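Local coordinates for choline binding protein PCPA (Streptococcus pneumoniae, PDB 4CP6) that probably attaches to choline on the pneumococcal cell surface, displays a leucine-rich-repeat region there, and serves as a vaccine antigen, at residues I367-K372 with F391-E396. Numbering follows the deposited sequence.
Sequences IHIKNK and FYVTSE
Thr394 meets 367-372 with each of its side-chain atoms. CB lies against Asn371 O and Lys372 CG. At the tip, CG2 packs against the carbonyl oxygens of Lys370 and Asn371, while OG1 donates a 2.8 Å hydrogen bond to Asn371 O. A chi1 of 64° sets OG1 between its own backbone N and carbonyl carbon, facing that acceptor. Beside it, a water donates to Ile369 O and Asn371 O and accepts from Thr394 N at 2.9 Å, so it joins the two backbones where strand pairing ends. Before this point the pairing is regular: Tyr392 N donates to Ile367 O and Ile369 N to Tyr392 O, the latter nearly straight. The axes of strands 367-369 and 391-393 run 14° from parallel. On one face of the sheet, the His368 and Tyr392 rings are near parallel, planes 9° apart, but barely overlap; His368 CE1 sits 3.4 Å from Tyr392 CD1, toward the rim. On the other, Phe391 CE2 meets Ile367 CD1 at 3.7 Å, and Leu402 of helix 396-405 touches Phe391 and Ile369, all three strand residues buried. Parallel pairing of strands from successive turns is characteristic of a leucine-rich-repeat solenoid, here near its C-terminal end.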
ATOM      1  N   ILE A 367     -26.299  -0.651  20.803  1.00 10.94           N
ATOM      2  CA  ILE A 367     -26.473  -0.248  19.406  1.00 10.32           C
ATOM      3  C   ILE A 367     -27.783   0.519  19.339  1.00 13.27           C
ATOM      4  O   ILE A 367     -28.844  -0.017  19.701  1.00 12.55           O
ATOM      5  CB  ILE A 367     -26.461  -1.452  18.433  1.00 11.61           C
ATOM      6  CG1 ILE A 367     -25.124  -2.214  18.472  1.00 10.70           C
ATOM      7  CG2 ILE A 367     -26.775  -0.989  17.007  1.00 10.26           C
ATOM      8  CD1 ILE A 367     -25.151  -3.560  17.726  1.00 12.09           C
ATOM      9  N   HIS A 368     -27.718   1.770  18.864  1.00 12.18           N
ATOM     10  CA  HIS A 368     -28.896   2.618  18.714  1.00 12.53           C
ATOM     11  C   HIS A 368     -29.236   2.723  17.239  1.00 13.80           C
ATOM     12  O   HIS A 368     -28.415   3.253  16.462  1.00 13.57           O
ATOM     13  CB  HIS A 368     -28.648   4.008  19.315  1.00 13.38           C
ATOM     14  CG  HIS A 368     -28.333   3.987  20.775  1.00 15.89           C
ATOM     15  ND1 HIS A 368     -29.300   4.310  21.714  1.00 17.51           N
ATOM     16  CD2 HIS A 368     -27.168   3.733  21.411  1.00 18.62           C
ATOM     17  CE1 HIS A 368     -28.713   4.187  22.891  1.00 17.11           C
ATOM     18  NE2 HIS A 368     -27.427   3.845  22.768  1.00 18.48           N
ATOM     19  N   ILE A 369     -30.409   2.242  16.831  1.00 13.02           N
ATOM     20  CA  ILE A 369     -30.874   2.284  15.450  1.00 12.25           C
ATOM     21  C   ILE A 369     -31.867   3.422  15.371  1.00 15.28           C
ATOM     22  O   ILE A 369     -32.944   3.332  15.968  1.00 15.02           O
ATOM     23  CB  ILE A 369     -31.479   0.946  15.014  1.00 13.95           C
ATOM     24  CG1 ILE A 369     -30.447  -0.205  15.256  1.00 13.64           C
ATOM     25  CG2 ILE A 369     -31.977   1.025  13.560  1.00 14.30           C
ATOM     26  CD1 ILE A 369     -30.823  -1.578  14.673  1.00 16.42           C
ATOM     27  N   LYS A 370     -31.525   4.494  14.644  1.00 13.69           N
ATOM     28  CA  LYS A 370     -32.400   5.677  14.617  1.00 12.76           C
ATOM     29  C   LYS A 370     -33.475   5.662  13.556  1.00 15.42           C
ATOM     30  O   LYS A 370     -34.406   6.468  13.646  1.00 15.88           O
ATOM     31  CB  LYS A 370     -31.530   6.936  14.470  1.00 16.52           C
ATOM     32  CG  LYS A 370     -30.611   7.169  15.659  1.00 18.65           C
ATOM     33  CD  LYS A 370     -29.817   8.458  15.535  1.00 28.31           C
ATOM     34  CE  LYS A 370     -30.543   9.705  15.964  1.00 45.04           C
ATOM     35  NZ  LYS A 370     -29.811  10.922  15.513  1.00 47.11           N
ATOM     36  N   ASN A 371     -33.390   4.778  12.570  1.00 13.44           N
ATOM     37  CA  ASN A 371     -34.341   4.718  11.467  1.00 14.10           C
ATOM     38  C   ASN A 371     -35.760   4.360  11.912  1.00 20.25           C
ATOM     39  O   ASN A 371     -35.930   3.669  12.928  1.00 18.25           O
ATOM     40  CB  ASN A 371     -33.843   3.785  10.382  1.00 16.12           C
ATOM     41  CG  ASN A 371     -34.752   3.730   9.170  1.00 23.46           C
ATOM     42  OD1 ASN A 371     -35.510   2.771   8.977  1.00 18.37           O
ATOM     43  ND2 ASN A 371     -34.754   4.795   8.353  1.00 18.44           N
ATOM     44  N   LYS A 372     -36.772   4.843  11.149  1.00 18.88           N
ATOM     45  CA  LYS A 372     -38.210   4.630  11.449  1.00 20.39           C
ATOM     46  C   LYS A 372     -38.988   4.038  10.266  1.00 26.12           C
ATOM     47  O   LYS A 372     -40.226   4.110  10.263  1.00 28.04           O
ATOM     48  CB  LYS A 372     -38.851   5.969  11.844  1.00 22.55           C
ATOM     49  CG  LYS A 372     -38.276   6.626  13.073  1.00 25.02           C
ATOM     50  CD  LYS A 372     -38.872   8.013  13.252  1.00 30.89           C
ATOM     51  CE  LYS A 372     -38.457   8.610  14.573  1.00 44.97           C
ATOM     52  NZ  LYS A 372     -39.156   9.895  14.833  1.00 55.96           N
ATOM     53  N   PHE A 391     -29.965  -3.476  22.119  1.00 12.03           N
ATOM     54  CA  PHE A 391     -30.415  -2.643  21.014  1.00 11.72           C
ATOM     55  C   PHE A 391     -31.452  -1.666  21.481  1.00 14.43           C
ATOM     56  O   PHE A 391     -32.343  -2.034  22.275  1.00 14.43           O
ATOM     57  CB  PHE A 391     -31.026  -3.472  19.892  1.00 12.54           C
ATOM     58  CG  PHE A 391     -30.040  -4.204  19.011  1.00 12.14           C
ATOM     59  CD1 PHE A 391     -29.599  -5.480  19.345  1.00 13.19           C
ATOM     60  CD2 PHE A 391     -29.601  -3.641  17.818  1.00 11.79           C
ATOM     61  CE1 PHE A 391     -28.716  -6.172  18.509  1.00 12.88           C
ATOM     62  CE2 PHE A 391     -28.708  -4.330  16.985  1.00 12.91           C
ATOM     63  CZ  PHE A 391     -28.269  -5.588  17.338  1.00 11.77           C
ATOM     64  N   TYR A 392     -31.438  -0.458  20.902  1.00 13.20           N
ATOM     65  CA  TYR A 392     -32.417   0.601  21.161  1.00 13.22           C
ATOM     66  C   TYR A 392     -33.009   0.912  19.789  1.00 15.07           C
ATOM     67  O   TYR A 392     -32.268   1.296  18.854  1.00 15.36           O
ATOM     68  CB  TYR A 392     -31.774   1.829  21.838  1.00 14.34           C
ATOM     69  CG  TYR A 392     -31.128   1.544  23.182  1.00 16.25           C
ATOM     70  CD1 TYR A 392     -29.856   0.993  23.265  1.00 18.28           C
ATOM     71  CD2 TYR A 392     -31.809   1.799  24.380  1.00 19.68           C
ATOM     72  CE1 TYR A 392     -29.268   0.700  24.500  1.00 18.87           C
ATOM     73  CE2 TYR A 392     -31.224   1.522  25.619  1.00 17.09           C
ATOM     74  CZ  TYR A 392     -29.952   0.968  25.675  1.00 27.15           C
ATOM     75  OH  TYR A 392     -29.345   0.692  26.891  1.00 28.40           O
ATOM     76  N   VAL A 393     -34.319   0.705  19.622  1.00 13.28           N
ATOM     77  CA  VAL A 393     -34.980   0.863  18.322  1.00 12.70           C
ATOM     78  C   VAL A 393     -36.211   1.774  18.446  1.00 16.59           C
ATOM     79  O   VAL A 393     -36.647   2.058  19.564  1.00 15.26           O
ATOM     80  CB  VAL A 393     -35.343  -0.490  17.663  1.00 15.24           C
ATOM     81  CG1 VAL A 393     -34.096  -1.367  17.486  1.00 14.70           C
ATOM     82  CG2 VAL A 393     -36.406  -1.242  18.468  1.00 15.00           C
ATOM     83  N   THR A 394     -36.773   2.207  17.307  1.00 14.77           N
ATOM     84  CA  THR A 394     -37.875   3.171  17.326  1.00 14.63           C
ATOM     85  C   THR A 394     -39.241   2.538  17.278  1.00 18.98           C
ATOM     86  O   THR A 394     -40.217   3.237  17.550  1.00 18.67           O
ATOM     87  CB  THR A 394     -37.724   4.174  16.155  1.00 15.76           C
ATOM     88  OG1 THR A 394     -37.840   3.456  14.933  1.00 16.75           O
ATOM     89  CG2 THR A 394     -36.421   4.962  16.224  1.00 15.48           C
ATOM     90  N   SER A 395     -39.360   1.255  16.884  1.00 15.88           N
ATOM     91  CA  SER A 395     -40.688   0.641  16.785  1.00 16.28           C
ATOM     92  C   SER A 395     -40.686  -0.832  17.106  1.00 18.56           C
ATOM     93  O   SER A 395     -39.652  -1.496  16.995  1.00 16.40           O
ATOM     94  CB  SER A 395     -41.234   0.813  15.373  1.00 17.97           C
ATOM     95  OG  SER A 395     -40.542   0.003  14.427  1.00 22.59           O
ATOM     96  N   GLU A 396     -41.873  -1.374  17.396  1.00 18.09           N
ATOM     97  CA  GLU A 396     -42.053  -2.803  17.603  1.00 17.92           C
ATOM     98  C   GLU A 396     -41.740  -3.563  16.306  1.00 19.34           C
ATOM     99  O   GLU A 396     -41.185  -4.654  16.395  1.00 16.52           O
ATOM    100  CB  GLU A 396     -43.486  -3.112  18.090  1.00 19.46           C
ATOM    101  CG  GLU A 396     -43.713  -2.755  19.557  1.00 25.88           C
ATOM    102  CD  GLU A 396     -42.891  -3.489  20.605  1.00 34.67           C
ATOM    103  OE1 GLU A 396     -42.502  -4.656  20.372  1.00 31.13           O
ATOM    104  OE2 GLU A 396     -42.680  -2.910  21.694  1.00 37.11           O
TER
HETATM  105  O   HOH W   1     -35.022   1.766  15.011  1.00 14.86           O